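Local coordinates for protein calreticulin, putative (Trypanosoma cruzi, PDB 5HCF) that probably acts as a calcium-binding lectin chaperone of the endoplasmic reticulum, its globular domain combining carbohydrate and peptide binding on a legume lectin fold, at residues H202-P205 / E206-H210. Numbering follows the deposited sequence. Where two conformers were deposited one is given.
Sequences HKVP and EPLTH
E206 sets its backbone carbonyl against the side chain of V204 where the loop leads into strand 208-217, an inner strand of the seven-stranded antiparallel sheet in this legume lectin fold. The chain bends at P205, whose ring holds phi at -64°, and E206 O comes to lie 3.3 Å from both V204 CB and V204 CG2, a contact without a hydrogen bond. E206 CB points away from the preceding residues, but the bend at chi2 (-51°) folds the carboxylate back over the P205 carbonyl, E206 CD lying 3.4 Å from P205 O; oxygen faces oxygen here as a mere contact. A charged residue suits this exposed corner, where its carboxylate need not be buried. P207 follows, its CB pointing away from 202-205. Its ring also restricts phi, which suits a stiff, extended entry to the strand. Strand 208-217 starts at L208, whose backbone hydrogen-bonds with I62, while its buried side chain also touches F58. The branched end of L208 reaches back, CG and CD1 both meeting V204 CG1. That methyl stands anti to the valine's own carbonyl carbon (chi1 -64°), which brings V204 CG1 to 3.7 Å from L208 CG. Two aliphatic residues fit this covered place, and W106 packs against V204 as well. T209 and H210 then form a classic beta bulge, the backbones of both hydrogen-bonding with L91.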
# COMPACT_ATOMS: atom_id res chain seq x y z
N HIS A 202 0.19 8.81 15.06
CA HIS A 202 0.24 7.44 14.55
C HIS A 202 -1.11 6.72 14.61
O HIS A 202 -1.38 5.82 13.82
CB HIS A 202 1.26 6.63 15.35
CG HIS A 202 0.74 6.12 16.65
ND1 HIS A 202 0.12 4.90 16.79
CD2 HIS A 202 0.72 6.69 17.89
CE1 HIS A 202 -0.24 4.72 18.04
NE2 HIS A 202 0.11 5.80 18.73
N LYS A 203 -1.95 7.13 15.56
CA LYS A 203 -3.19 6.42 15.84
C LYS A 203 -4.29 6.66 14.82
O LYS A 203 -4.53 7.78 14.39
CB LYS A 203 -3.69 6.80 17.24
CG LYS A 203 -4.82 5.95 17.78
CD LYS A 203 -5.33 6.54 19.08
CE LYS A 203 -6.20 7.77 18.82
NZ LYS A 203 -7.64 7.50 18.54
N VAL A 204 -4.96 5.58 14.45
CA VAL A 204 -6.12 5.67 13.58
C VAL A 204 -7.23 6.41 14.30
O VAL A 204 -7.53 6.10 15.46
CB VAL A 204 -6.60 4.28 13.13
CG1 VAL A 204 -5.53 3.59 12.29
CG2 VAL A 204 -6.97 3.43 14.33
N PRO A 205 -7.84 7.40 13.64
CA PRO A 205 -8.91 8.18 14.27
C PRO A 205 -10.11 7.30 14.59
O PRO A 205 -10.61 7.32 15.71
CB PRO A 205 -9.25 9.24 13.22
CG PRO A 205 -8.82 8.65 11.93
CD PRO A 205 -7.63 7.78 12.23
N GLU A 206 -10.55 6.53 13.60
CA GLU A 206 -11.56 5.50 13.82
C GLU A 206 -10.93 4.15 13.56
O GLU A 206 -9.90 4.06 12.90
CB GLU A 206 -12.79 5.72 12.94
CG GLU A 206 -13.54 7.02 13.21
CD GLU A 206 -13.86 7.20 14.69
OE1 GLU A 206 -14.02 6.19 15.41
OE2 GLU A 206 -13.95 8.37 15.14
N PRO A 207 -11.54 3.08 14.10
CA PRO A 207 -11.01 1.73 13.81
C PRO A 207 -11.03 1.41 12.32
O PRO A 207 -11.93 1.85 11.60
CB PRO A 207 -11.95 0.81 14.60
CG PRO A 207 -13.20 1.60 14.76
CD PRO A 207 -12.80 3.04 14.85
N LEU A 208 -10.05 0.64 11.87
CA LEU A 208 -9.94 0.30 10.45
C LEU A 208 -10.76 -0.94 10.16
O LEU A 208 -10.71 -1.91 10.89
CB LEU A 208 -8.48 0.07 10.06
CG LEU A 208 -7.53 1.25 10.23
CD1 LEU A 208 -6.11 0.87 9.81
CD2 LEU A 208 -8.02 2.44 9.43
N THR A 209 -11.50 -0.91 9.05
CA THR A 209 -12.52 -1.92 8.83
C THR A 209 -12.41 -2.62 7.47
O THR A 209 -12.85 -3.76 7.33
CB THR A 209 -13.92 -1.30 8.96
OG1 THR A 209 -14.90 -2.33 9.14
CG2 THR A 209 -14.26 -0.49 7.73
N HIS A 210 -11.82 -1.95 6.49
CA HIS A 210 -11.65 -2.56 5.17
C HIS A 210 -10.27 -2.30 4.58
O HIS A 210 -9.61 -1.32 4.91
CB HIS A 210 -12.70 -2.03 4.18
CG HIS A 210 -14.10 -2.42 4.51
ND1 HIS A 210 -15.01 -1.55 5.06
CD2 HIS A 210 -14.76 -3.59 4.32
CE1 HIS A 210 -16.17 -2.17 5.23
NE2 HIS A 210 -16.04 -3.40 4.79